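Local coordinates for protein putative Phosphate (Eubacterium rectale, PDB 3DAO) that is probably a phosphatase-type hydrolase of the haloacid dehalogenase-like family, at residues C231-N236 / L276-S281; S46-L51 / I56-C61; S211-L216 / L243-I248. One frame throughout, in Å; residues are numbered along the deposited sequence. Where two conformers were deposited one is given.

In the fold
All three contacts belong to one Rossmann-like core, a mainly parallel sheet with helices packed on it. Contacts 1 and 2 share a layer: their centres are about 11 Å apart, and Leu276 and Leu279 of helix 274-281 pack on Val47 and Leu51 of helix 42-53. Contact 3 lies about 14 Å from contact 1 and about 17 Å from contact 2, centre to centre. It meets contact 1 through strand 230-234, where Cys232 SG touches Leu216 CD2 at 3.6 Å. The probable active site lies at the end of strand 230-234: Lys212 of contact 3 makes a salt bridge to Asp27 of the likely HAD motif, and Asp235 of contact 1 comes close to that same aspartate.

Contact 1. Residues C231-N236 / L276-S281; sequences CCFGDN and LSVLKS
Phe233 reaches out from strand 230-234 and sets the far end of its ring against Val278 and Leu279 of helix 274-281. Val278 CG1 comes in at the ring edge, within the ring plane, and lies 3.7 Å from Phe233 CZ; Val278 CB follows at 3.8 Å from Phe233 CE2. Leu279 takes the other side of the ring tip, its CD2 meeting Phe233 CE1 obliquely at 3.9 Å. With chi1 of -67°, Leu279 has CG anti to its carbonyl carbon, and the leucine end swings nearer to the strand than the start of the side chain suggests.

These three apolar side chains carry the tight part of a small contact, which hides only 124 Å² in all, and no hydrogen bond crosses it. The outer side of the helix is quite different. Ser277, Lys280 and Ser281 are exposed there, and the Lys280 ammonium turns to a salt bridge with Glu43. Ser281 OG folds back onto Val278 O at 2.6 Å, in the carbonyl plane and on a lone pair, a polar tie within the helical segment to the carbonyl of the residue that meets the ring. Replacing Phe233 with an alanine would probably open a gap under the helix and leave Val278 CG1 and Leu279 CD2 without the ring they rest on.

The same phenylalanine ring meets Tyr250 of strand 248-252 with the two planes about 20° apart, and touches Ile24 and Thr26 of strand 23-26. Helix 274-281 is thus laid over three adjoining parallel strands, with helix 42-53 beside it, packed through Val47 and Leu51.

Contact 2. Residues S46-L51 / I56-C61; sequences SVIDRL and IIFVVC
Ile56 N donates to Leu51 O over 3.2 Å, a fairly straight bond (158° at the hydrogen) whose donor is tilted 26° from the carbonyl plane. It ties the last part of helix 42-53 to the residue that leads into strand 57-61 and so closes the short turn between them. The two side chains leave this bond side by side and point the same way, Leu51 CD2 lying 4.1 Å from Ile56 CD1. Ile56 CB also rests against the accepting oxygen, 3.5 Å from Leu51 O.

Strand 23-26, helix 42-53 and strand 57-61 form a beta-alpha-beta crossover of the Rossmann-like core, and a second patch of packing between the helix and its second strand is made by Ile48 and Phe58. These two side chains cross at about a right angle. Ile48 CG2 sits over one face, 3.8 Å from the Phe58 ring centroid in a CH-pi contact, while CD1 reaches Phe58 CZ at 3.6 Å. A chi1 of -159°, with CG turned away from the backbone N, lays the Phe58 ring under this isoleucine, where both its branches can bear on it. Ile24 and Thr26 of the neighbouring strand 23-26 touch the same phenylalanine, and Leu51 meets Leu279 of helix 274-281.

Contact 3. Residues S211-L216 / L243-I248; sequences SKWTAL and LQNAGI
Their first torsions bring Trp213 and Asn245 together: the indole swings out with CG opposite the backbone N (chi1 -178°), while Asn245 keeps CG beside its own N (chi1 -69°) and lies across one ring face. Asn245 CB sits over the benzene half, 3.6 Å from the centroid of the six-membered ring, a CH-pi contact. The amide nitrogen rides over the pyrrole half, with ND2 3.2 Å from Trp213 NE1. Both are donors, so no hydrogen bond forms between them; the amide plane stands steeply to the indole, 73° apart, and ND2 lies above the ring.

Beside this pair, helix 212-222 starts with Ser211 as its N-cap, OG accepting from Thr214 N at 2.9 Å. This fixes the first turn from which Trp213 projects. Asn245 is the last residue of helix 240-245, and Ala246, already out of helical geometry, packs on Val230 and Cys232. Trp213 thus joins the start of helix 212-222 to helix 240-245, touching Glu241 and Met242 as well, while Leu216 and Ala246 rest on strand 230-234.

Contact 1. Residues C231-N236 / L276-S281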
ATOM      1  N   CYS A 231      -8.320  15.676   3.475  1.00 18.41           N
ATOM      2  CA  CYS A 231      -7.077  16.171   2.881  1.00 18.73           C
ATOM      3  C   CYS A 231      -6.112  14.996   2.673  1.00 18.99           C
ATOM      4  O   CYS A 231      -5.802  14.298   3.618  1.00 17.85           O
ATOM      5  CB  CYS A 231      -6.418  17.242   3.753  1.00 18.56           C
ATOM      6  SG  CYS A 231      -4.810  17.807   3.196  1.00 22.64           S
ATOM      7  N   CYS A 232      -5.667  14.796   1.426  1.00 17.87           N
ATOM      8  CA  CYS A 232      -4.690  13.760   1.058  1.00 18.33           C
ATOM      9  C   CYS A 232      -3.374  14.344   0.553  1.00 18.35           C
ATOM     10  O   CYS A 232      -3.329  15.365  -0.118  1.00 17.62           O
ATOM     11  CB  CYS A 232      -5.253  12.825  -0.027  1.00 19.17           C
ATOM     12  SG  CYS A 232      -6.686  11.864   0.495  1.00 20.97           S
ATOM     13  N   PHE A 233      -2.309  13.645   0.894  1.00 18.04           N
ATOM     14  CA  PHE A 233      -0.964  13.944   0.449  1.00 17.54           C
ATOM     15  C   PHE A 233      -0.436  12.751  -0.306  1.00 19.35           C
ATOM     16  O   PHE A 233      -0.580  11.608   0.124  1.00 17.87           O
ATOM     17  CB  PHE A 233      -0.002  14.188   1.614  1.00 17.80           C
ATOM     18  CG  PHE A 233      -0.324  15.406   2.406  1.00 20.75           C
ATOM     19  CD1 PHE A 233      -1.176  15.332   3.493  1.00 19.29           C
ATOM     20  CD2 PHE A 233       0.227  16.646   2.061  1.00 20.28           C
ATOM     21  CE1 PHE A 233      -1.475  16.457   4.239  1.00 18.77           C
ATOM     22  CE2 PHE A 233      -0.083  17.776   2.811  1.00 20.43           C
ATOM     23  CZ  PHE A 233      -0.937  17.685   3.880  1.00 19.31           C
ATOM     24  N   GLY A 234       0.189  13.018  -1.437  1.00 19.48           N
ATOM     25  CA  GLY A 234       0.754  11.944  -2.247  1.00 18.67           C
ATOM     26  C   GLY A 234       1.867  12.311  -3.199  1.00 18.85           C
ATOM     27  O   GLY A 234       2.257  13.468  -3.329  1.00 17.48           O
ATOM     28  N   ASP A 235       2.433  11.276  -3.811  1.00 19.29           N
ATOM     29  CA  ASP A 235       3.559  11.460  -4.726  1.00 20.20           C
ATOM     30  C   ASP A 235       3.624  10.498  -5.907  1.00 22.24           C
ATOM     31  O   ASP A 235       4.545  10.590  -6.713  1.00 20.84           O
ATOM     32  CB  ASP A 235       4.879  11.323  -3.974  1.00 20.97           C
ATOM     33  CG  ASP A 235       5.200   9.905  -3.555  1.00 25.05           C
ATOM     34  OD1 ASP A 235       4.302   9.048  -3.528  1.00 22.80           O
ATOM     35  OD2 ASP A 235       6.388   9.633  -3.247  1.00 31.81           O
ATOM     36  N   ASN A 236       2.630   9.627  -6.002  1.00 22.76           N
ATOM     37  CA  ASN A 236       2.631   8.493  -6.938  1.00 25.84           C
ATOM     38  C   ASN A 236       1.429   8.499  -7.849  1.00 24.78           C
ATOM     39  O   ASN A 236       0.375   8.988  -7.504  1.00 21.01           O
ATOM     40  CB  ASN A 236       2.599   7.218  -6.064  1.00 26.68           C
ATOM     41  CG  ASN A 236       2.947   5.942  -6.809  1.00 31.93           C
ATOM     42  OD1 ASN A 236       2.258   5.502  -7.746  1.00 34.91           O
ATOM     43  ND2 ASN A 236       4.001   5.295  -6.341  1.00 36.77           N
ATOM     44  N   LEU A 276       5.300  18.482   6.182  1.00 17.62           N
ATOM     45  CA  LEU A 276       5.345  19.024   7.554  1.00 19.18           C
ATOM     46  C   LEU A 276       4.868  20.460   7.539  1.00 21.38           C
ATOM     47  O   LEU A 276       4.062  20.892   8.381  1.00 21.08           O
ATOM     48  CB  LEU A 276       6.725  18.912   8.161  1.00 21.52           C
ATOM     49  CG  LEU A 276       6.829  19.445   9.608  1.00 20.69           C
ATOM     50  CD1 LEU A 276       5.917  18.681  10.558  1.00 19.35           C
ATOM     51  CD2 LEU A 276       8.243  19.337  10.054  1.00 20.93           C
ATOM     52  N   SER A 277       5.335  21.215   6.554  1.00 21.20           N
ATOM     53  CA  SER A 277       4.945  22.632   6.476  0.50 21.01           C
ATOM     54  C   SER A 277       3.469  22.818   6.276  1.00 20.86           C
ATOM     55  O   SER A 277       2.865  23.694   6.873  1.00 21.32           O
ATOM     56  CB  SER A 277       5.711  23.384   5.389  0.50 20.93           C
ATOM     57  OG  SER A 277       7.078  23.369   5.697  0.50 21.54           O
ATOM     58  N   VAL A 278       2.853  21.961   5.488  1.00 20.33           N
ATOM     59  CA  VAL A 278       1.417  22.086   5.269  1.00 19.50           C
ATOM     60  C   VAL A 278       0.657  21.696   6.526  1.00 19.40           C
ATOM     61  O   VAL A 278      -0.272  22.356   6.959  1.00 21.55           O
ATOM     62  CB  VAL A 278       0.964  21.209   4.072  1.00 20.76           C
ATOM     63  CG1 VAL A 278      -0.480  21.320   3.872  1.00 18.71           C
ATOM     64  CG2 VAL A 278       1.740  21.621   2.796  1.00 18.79           C
ATOM     65  N   LEU A 279       1.081  20.602   7.129  1.00 18.74           N
ATOM     66  CA  LEU A 279       0.422  20.152   8.341  1.00 18.06           C
ATOM     67  C   LEU A 279       0.477  21.273   9.389  1.00 18.62           C
ATOM     68  O   LEU A 279      -0.495  21.493  10.105  1.00 19.80           O
ATOM     69  CB  LEU A 279       1.077  18.900   8.899  1.00 17.88           C
ATOM     70  CG  LEU A 279       0.945  17.632   8.062  1.00 17.67           C
ATOM     71  CD1 LEU A 279       1.700  16.488   8.717  1.00 16.65           C
ATOM     72  CD2 LEU A 279      -0.512  17.291   7.927  1.00 14.84           C
ATOM     73  N   LYS A 280       1.610  21.953   9.471  1.00 19.24           N
ATOM     74  CA  LYS A 280       1.748  23.064  10.477  1.00 21.79           C
ATOM     75  C   LYS A 280       0.776  24.164  10.158  1.00 24.33           C
ATOM     76  O   LYS A 280       0.201  24.795  11.056  1.00 26.98           O
ATOM     77  CB  LYS A 280       3.144  23.660  10.517  1.00 21.48           C
ATOM     78  CG  LYS A 280       4.173  22.788  11.189  1.00 24.78           C
ATOM     79  CD  LYS A 280       5.531  23.364  10.952  1.00 30.76           C
ATOM     80  CE  LYS A 280       6.563  22.698  11.761  1.00 35.14           C
ATOM     81  NZ  LYS A 280       7.810  23.492  11.657  1.00 35.10           N
ATOM     82  N   SER A 281       0.522  24.355   8.874  1.00 25.90           N
ATOM     83  CA  SER A 281      -0.390  25.438   8.445  1.00 25.66           C
ATOM     84  C   SER A 281      -1.828  25.147   8.856  1.00 26.49           C
ATOM     85  O   SER A 281      -2.700  25.996   8.754  1.00 27.02           O
ATOM     86  CB  SER A 281      -0.328  25.687   6.926  1.00 26.62           C
ATOM     87  OG  SER A 281      -1.033  24.686   6.200  1.00 25.00           O
TER

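Contact 2. Residues S46-L51 / I56-C61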
ATOM      1  N   SER A  46       4.930  15.317  16.588  1.00 16.66           N
ATOM      2  CA  SER A  46       4.344  16.353  17.457  1.00 15.18           C
ATOM      3  C   SER A  46       3.194  17.073  16.801  1.00 15.77           C
ATOM      4  O   SER A  46       2.133  17.295  17.375  1.00 15.81           O
ATOM      5  CB  SER A  46       5.427  17.356  17.884  1.00 17.79           C
ATOM      6  OG  SER A  46       4.841  18.432  18.614  1.00 21.89           O
ATOM      7  N   VAL A  47       3.410  17.424  15.535  1.00 17.45           N
ATOM      8  CA  VAL A  47       2.392  18.160  14.781  1.00 16.39           C
ATOM      9  C   VAL A  47       1.154  17.291  14.549  1.00 16.85           C
ATOM     10  O   VAL A  47       0.029  17.713  14.787  1.00 16.49           O
ATOM     11  CB  VAL A  47       2.993  18.725  13.456  1.00 17.76           C
ATOM     12  CG1 VAL A  47       1.912  19.262  12.554  1.00 17.92           C
ATOM     13  CG2 VAL A  47       4.059  19.811  13.770  1.00 17.81           C
ATOM     14  N   ILE A  48       1.367  16.043  14.149  1.00 17.11           N
ATOM     15  CA  ILE A  48       0.241  15.131  13.895  1.00 16.42           C
ATOM     16  C   ILE A  48      -0.557  14.906  15.184  1.00 15.96           C
ATOM     17  O   ILE A  48      -1.786  14.915  15.201  1.00 14.80           O
ATOM     18  CB  ILE A  48       0.740  13.786  13.253  1.00 16.22           C
ATOM     19  CG1 ILE A  48       1.268  14.040  11.836  1.00 17.99           C
ATOM     20  CG2 ILE A  48      -0.331  12.742  13.297  1.00 15.07           C
ATOM     21  CD1 ILE A  48       2.053  12.864  11.243  1.00 18.03           C
ATOM     22  N   ASP A  49       0.165  14.791  16.285  1.00 16.64           N
ATOM     23  CA  ASP A  49      -0.461  14.553  17.591  1.00 16.14           C
ATOM     24  C   ASP A  49      -1.359  15.741  17.903  1.00 16.31           C
ATOM     25  O   ASP A  49      -2.523  15.593  18.309  1.00 16.41           O
ATOM     26  CB  ASP A  49       0.611  14.374  18.686  1.00 15.79           C
ATOM     27  CG  ASP A  49       0.025  13.907  19.987  1.00 24.50           C
ATOM     28  OD1 ASP A  49      -0.705  12.917  19.994  1.00 25.90           O
ATOM     29  OD2 ASP A  49       0.239  14.574  21.002  1.00 29.64           O
ATOM     30  N   ARG A  50      -0.842  16.923  17.589  1.00 18.56           N
ATOM     31  CA  ARG A  50      -1.585  18.167  17.844  1.00 19.87           C
ATOM     32  C   ARG A  50      -2.840  18.270  16.992  1.00 20.22           C
ATOM     33  O   ARG A  50      -3.904  18.673  17.447  1.00 20.29           O
ATOM     34  CB  ARG A  50      -0.679  19.397  17.637  1.00 21.41           C
ATOM     35  CG  ARG A  50       0.384  19.600  18.731  1.00 23.85           C
ATOM     36  CD  ARG A  50       1.479  20.569  18.303  1.00 27.63           C
ATOM     37  NE  ARG A  50       0.928  21.900  18.411  1.00 34.84           N
ATOM     38  CZ  ARG A  50       1.406  22.987  17.828  1.00 39.37           C
ATOM     39  NH1 ARG A  50       2.465  22.927  17.055  1.00 37.75           N
ATOM     40  NH2 ARG A  50       0.776  24.143  18.013  1.00 43.02           N
ATOM     41  N   LEU A  51      -2.709  17.850  15.734  1.00 20.20           N
ATOM     42  CA  LEU A  51      -3.841  17.866  14.789  1.00 18.96           C
ATOM     43  C   LEU A  51      -4.887  16.868  15.250  1.00 18.91           C
ATOM     44  O   LEU A  51      -6.097  17.146  15.241  1.00 18.03           O
ATOM     45  CB  LEU A  51      -3.367  17.549  13.353  1.00 19.82           C
ATOM     46  CG  LEU A  51      -2.483  18.612  12.683  1.00 21.71           C
ATOM     47  CD1 LEU A  51      -1.904  18.075  11.344  1.00 18.46           C
ATOM     48  CD2 LEU A  51      -3.208  19.947  12.503  1.00 24.20           C
ATOM     49  N   ILE A  56      -8.928  15.987  14.389  1.00 23.45           N
ATOM     50  CA  ILE A  56      -8.731  15.486  13.018  1.00 22.84           C
ATOM     51  C   ILE A  56      -8.350  14.001  13.088  1.00 21.37           C
ATOM     52  O   ILE A  56      -7.591  13.592  13.943  1.00 22.85           O
ATOM     53  CB  ILE A  56      -7.629  16.306  12.258  1.00 23.11           C
ATOM     54  CG1 ILE A  56      -8.040  17.791  12.163  1.00 24.52           C
ATOM     55  CG2 ILE A  56      -7.434  15.768  10.870  1.00 24.91           C
ATOM     56  CD1 ILE A  56      -7.032  18.763  11.498  1.00 24.86           C
ATOM     57  N   ILE A  57      -8.944  13.196  12.213  1.00 19.88           N
ATOM     58  CA  ILE A  57      -8.577  11.783  12.088  1.00 20.62           C
ATOM     59  C   ILE A  57      -7.381  11.702  11.146  1.00 18.13           C
ATOM     60  O   ILE A  57      -7.388  12.281  10.063  1.00 19.11           O
ATOM     61  CB  ILE A  57      -9.753  10.946  11.546  1.00 21.60           C
ATOM     62  CG1 ILE A  57     -10.931  11.002  12.525  1.00 20.96           C
ATOM     63  CG2 ILE A  57      -9.328   9.471  11.244  1.00 21.74           C
ATOM     64  CD1 ILE A  57     -12.169  10.467  11.975  1.00 23.92           C
ATOM     65  N   PHE A  58      -6.358  10.964  11.551  1.00 16.60           N
ATOM     66  CA  PHE A  58      -5.144  10.860  10.768  1.00 14.82           C
ATOM     67  C   PHE A  58      -4.928   9.433  10.320  1.00 14.68           C
ATOM     68  O   PHE A  58      -4.964   8.499  11.115  1.00 15.97           O
ATOM     69  CB  PHE A  58      -3.939  11.380  11.517  1.00 16.09           C
ATOM     70  CG  PHE A  58      -2.795  11.761  10.636  1.00 20.08           C
ATOM     71  CD1 PHE A  58      -1.902  10.801  10.190  1.00 19.20           C
ATOM     72  CD2 PHE A  58      -2.621  13.076  10.235  1.00 19.11           C
ATOM     73  CE1 PHE A  58      -0.863  11.139   9.363  1.00 19.85           C
ATOM     74  CE2 PHE A  58      -1.571  13.416   9.405  1.00 21.98           C
ATOM     75  CZ  PHE A  58      -0.709  12.451   8.960  1.00 18.35           C
ATOM     76  N   VAL A  59      -4.738   9.302   9.014  1.00 16.68           N
ATOM     77  CA  VAL A  59      -4.613   7.991   8.382  1.00 14.58           C
ATOM     78  C   VAL A  59      -3.318   7.869   7.597  1.00 15.68           C
ATOM     79  O   VAL A  59      -3.026   8.683   6.714  1.00 16.77           O
ATOM     80  CB  VAL A  59      -5.780   7.718   7.394  1.00 14.74           C
ATOM     81  CG1 VAL A  59      -5.698   6.278   6.799  1.00 15.68           C
ATOM     82  CG2 VAL A  59      -7.230   8.033   7.985  1.00 12.89           C
ATOM     83  N   VAL A  60      -2.545   6.865   7.967  1.00 15.21           N
ATOM     84  CA  VAL A  60      -1.351   6.467   7.214  1.00 16.78           C
ATOM     85  C   VAL A  60      -1.878   5.493   6.158  1.00 17.32           C
ATOM     86  O   VAL A  60      -2.486   4.478   6.498  1.00 16.55           O
ATOM     87  CB  VAL A  60      -0.313   5.767   8.108  1.00 19.97           C
ATOM     88  CG1 VAL A  60       0.872   5.425   7.305  1.00 23.02           C
ATOM     89  CG2 VAL A  60       0.094   6.652   9.291  1.00 23.91           C
ATOM     90  N   CYS A  61      -1.637   5.821   4.894  1.00 17.87           N
ATOM     91  CA  CYS A  61      -2.215   5.119   3.719  1.00 17.88           C
ATOM     92  C   CYS A  61      -1.135   4.830   2.700  1.00 19.32           C
ATOM     93  O   CYS A  61      -0.739   5.710   1.919  1.00 19.41           O
ATOM     94  CB  CYS A  61      -3.295   6.018   3.133  1.00 17.90           C
ATOM     95  SG  CYS A  61      -4.212   5.250   1.767  1.00 21.73           S
TER

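Contact 3. Residues S211-L216 / L243-I248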
ATOM      1  N   SER A 211      -7.951  -0.683  -3.943  1.00 19.02           N
ATOM      2  CA  SER A 211      -7.157   0.519  -4.156  1.00 18.73           C
ATOM      3  C   SER A 211      -7.039   1.323  -2.872  1.00 18.24           C
ATOM      4  O   SER A 211      -7.777   1.116  -1.924  1.00 19.23           O
ATOM      5  CB  SER A 211      -7.782   1.426  -5.201  1.00 18.55           C
ATOM      6  OG  SER A 211      -8.991   2.054  -4.728  1.00 17.90           O
ATOM      7  N   LYS A 212      -6.143   2.293  -2.905  1.00 18.23           N
ATOM      8  CA  LYS A 212      -6.011   3.209  -1.767  1.00 16.91           C
ATOM      9  C   LYS A 212      -7.327   3.972  -1.564  1.00 16.82           C
ATOM     10  O   LYS A 212      -7.817   4.128  -0.435  1.00 18.89           O
ATOM     11  CB  LYS A 212      -4.847   4.197  -1.973  1.00 16.99           C
ATOM     12  CG  LYS A 212      -3.480   3.624  -1.757  1.00 16.12           C
ATOM     13  CD  LYS A 212      -2.426   4.703  -2.086  1.00 18.94           C
ATOM     14  CE  LYS A 212      -1.063   4.292  -1.627  1.00 24.30           C
ATOM     15  NZ  LYS A 212      -0.048   5.234  -2.193  1.00 26.00           N
ATOM     16  N   TRP A 213      -7.966   4.385  -2.651  1.00 16.34           N
ATOM     17  CA  TRP A 213      -9.221   5.164  -2.519  1.00 17.10           C
ATOM     18  C   TRP A 213     -10.370   4.307  -2.012  1.00 16.92           C
ATOM     19  O   TRP A 213     -11.183   4.741  -1.210  1.00 21.28           O
ATOM     20  CB  TRP A 213      -9.630   5.876  -3.812  1.00 17.43           C
ATOM     21  CG  TRP A 213     -10.870   6.669  -3.583  1.00 18.11           C
ATOM     22  CD1 TRP A 213     -12.116   6.377  -4.044  1.00 23.94           C
ATOM     23  CD2 TRP A 213     -11.019   7.807  -2.720  1.00 18.62           C
ATOM     24  NE1 TRP A 213     -13.033   7.302  -3.572  1.00 25.53           N
ATOM     25  CE2 TRP A 213     -12.379   8.198  -2.770  1.00 23.72           C
ATOM     26  CE3 TRP A 213     -10.136   8.561  -1.957  1.00 18.06           C
ATOM     27  CZ2 TRP A 213     -12.866   9.284  -2.060  1.00 26.46           C
ATOM     28  CZ3 TRP A 213     -10.640   9.669  -1.248  1.00 24.08           C
ATOM     29  CH2 TRP A 213     -11.971  10.006  -1.308  1.00 25.07           C
ATOM     30  N   THR A 214     -10.426   3.064  -2.447  1.00 16.60           N
ATOM     31  CA  THR A 214     -11.456   2.144  -1.942  1.00 17.80           C
ATOM     32  C   THR A 214     -11.388   2.018  -0.421  1.00 17.53           C
ATOM     33  O   THR A 214     -12.391   2.154   0.320  1.00 17.61           O
ATOM     34  CB  THR A 214     -11.347   0.734  -2.587  1.00 18.17           C
ATOM     35  OG1 THR A 214     -11.580   0.860  -3.994  1.00 18.78           O
ATOM     36  CG2 THR A 214     -12.406  -0.234  -2.009  1.00 19.55           C
ATOM     37  N   ALA A 215     -10.169   1.771   0.035  1.00 16.21           N
ATOM     38  CA  ALA A 215      -9.914   1.579   1.454  1.00 15.46           C
ATOM     39  C   ALA A 215     -10.167   2.882   2.211  1.00 16.27           C
ATOM     40  O   ALA A 215     -10.729   2.864   3.294  1.00 17.23           O
ATOM     41  CB  ALA A 215      -8.477   1.099   1.730  1.00 15.11           C
ATOM     42  N   LEU A 216      -9.723   3.987   1.641  1.00 14.58           N
ATOM     43  CA  LEU A 216      -9.913   5.281   2.305  1.00 16.60           C
ATOM     44  C   LEU A 216     -11.382   5.624   2.375  1.00 17.59           C
ATOM     45  O   LEU A 216     -11.872   6.137   3.369  1.00 18.81           O
ATOM     46  CB  LEU A 216      -9.079   6.383   1.651  1.00 16.73           C
ATOM     47  CG  LEU A 216      -8.988   7.705   2.390  1.00 23.06           C
ATOM     48  CD1 LEU A 216      -8.450   7.465   3.777  1.00 20.31           C
ATOM     49  CD2 LEU A 216      -8.131   8.731   1.612  1.00 19.45           C
ATOM     50  N   LEU A 243      -6.102  11.896  -4.573  1.00 19.82           N
ATOM     51  CA  LEU A 243      -5.777  13.340  -4.712  1.00 19.83           C
ATOM     52  C   LEU A 243      -6.933  14.074  -5.399  1.00 19.73           C
ATOM     53  O   LEU A 243      -7.268  15.205  -5.090  1.00 19.14           O
ATOM     54  CB  LEU A 243      -4.462  13.542  -5.469  1.00 19.42           C
ATOM     55  CG  LEU A 243      -3.178  13.007  -4.820  1.00 22.17           C
ATOM     56  CD1 LEU A 243      -1.972  13.090  -5.798  1.00 16.05           C
ATOM     57  CD2 LEU A 243      -2.858  13.713  -3.500  1.00 20.47           C
ATOM     58  N   GLN A 244      -7.545  13.413  -6.359  1.00 21.06           N
ATOM     59  CA  GLN A 244      -8.685  13.998  -7.109  1.00 20.91           C
ATOM     60  C   GLN A 244      -9.965  14.063  -6.339  1.00 22.65           C
ATOM     61  O   GLN A 244     -10.739  15.017  -6.460  1.00 22.80           O
ATOM     62  CB  GLN A 244      -8.993  13.191  -8.371  1.00 22.62           C
ATOM     63  CG  GLN A 244      -7.926  13.325  -9.424  1.00 22.99           C
ATOM     64  CD  GLN A 244      -8.217  12.505 -10.672  1.00 27.34           C
ATOM     65  OE1 GLN A 244      -8.967  11.528 -10.647  1.00 31.65           O
ATOM     66  NE2 GLN A 244      -7.589  12.880 -11.754  1.00 23.31           N
ATOM     67  N   ASN A 245     -10.196  13.048  -5.527  1.00 21.32           N
ATOM     68  CA  ASN A 245     -11.475  12.927  -4.815  1.00 21.35           C
ATOM     69  C   ASN A 245     -11.536  13.681  -3.486  1.00 21.03           C
ATOM     70  O   ASN A 245     -12.627  14.031  -3.011  1.00 22.07           O
ATOM     71  CB  ASN A 245     -11.823  11.453  -4.592  1.00 18.86           C
ATOM     72  CG  ASN A 245     -12.169  10.735  -5.882  1.00 27.79           C
ATOM     73  OD1 ASN A 245     -12.344  11.372  -6.919  1.00 28.56           O
ATOM     74  ND2 ASN A 245     -12.274   9.415  -5.822  1.00 24.78           N
ATOM     75  N   ALA A 246     -10.375  13.878  -2.881  1.00 19.78           N
ATOM     76  CA  ALA A 246     -10.257  14.603  -1.593  1.00 20.38           C
ATOM     77  C   ALA A 246     -10.574  16.090  -1.813  1.00 21.37           C
ATOM     78  O   ALA A 246     -10.186  16.671  -2.821  1.00 23.50           O
ATOM     79  CB  ALA A 246      -8.852  14.442  -1.001  1.00 18.47           C
ATOM     80  N   GLY A 247     -11.273  16.690  -0.860  1.00 22.05           N
ATOM     81  CA  GLY A 247     -11.650  18.112  -0.942  1.00 21.64           C
ATOM     82  C   GLY A 247     -10.442  19.003  -1.142  1.00 22.11           C
ATOM     83  O   GLY A 247     -10.495  20.022  -1.853  1.00 22.48           O
ATOM     84  N   ILE A 248      -9.355  18.618  -0.488  1.00 19.95           N
ATOM     85  CA  ILE A 248      -8.063  19.304  -0.605  1.00 19.56           C
ATOM     86  C   ILE A 248      -7.007  18.224  -0.665  1.00 20.28           C
ATOM     87  O   ILE A 248      -7.129  17.167  -0.051  1.00 19.64           O
ATOM     88  CB  ILE A 248      -7.805  20.357   0.539  1.00 21.29           C
ATOM     89  CG1 ILE A 248      -6.701  21.325   0.137  1.00 26.34           C
ATOM     90  CG2 ILE A 248      -7.517  19.710   1.856  1.00 22.01           C
ATOM     91  CD1 ILE A 248      -6.537  22.555   1.074  1.00 26.32           C
TER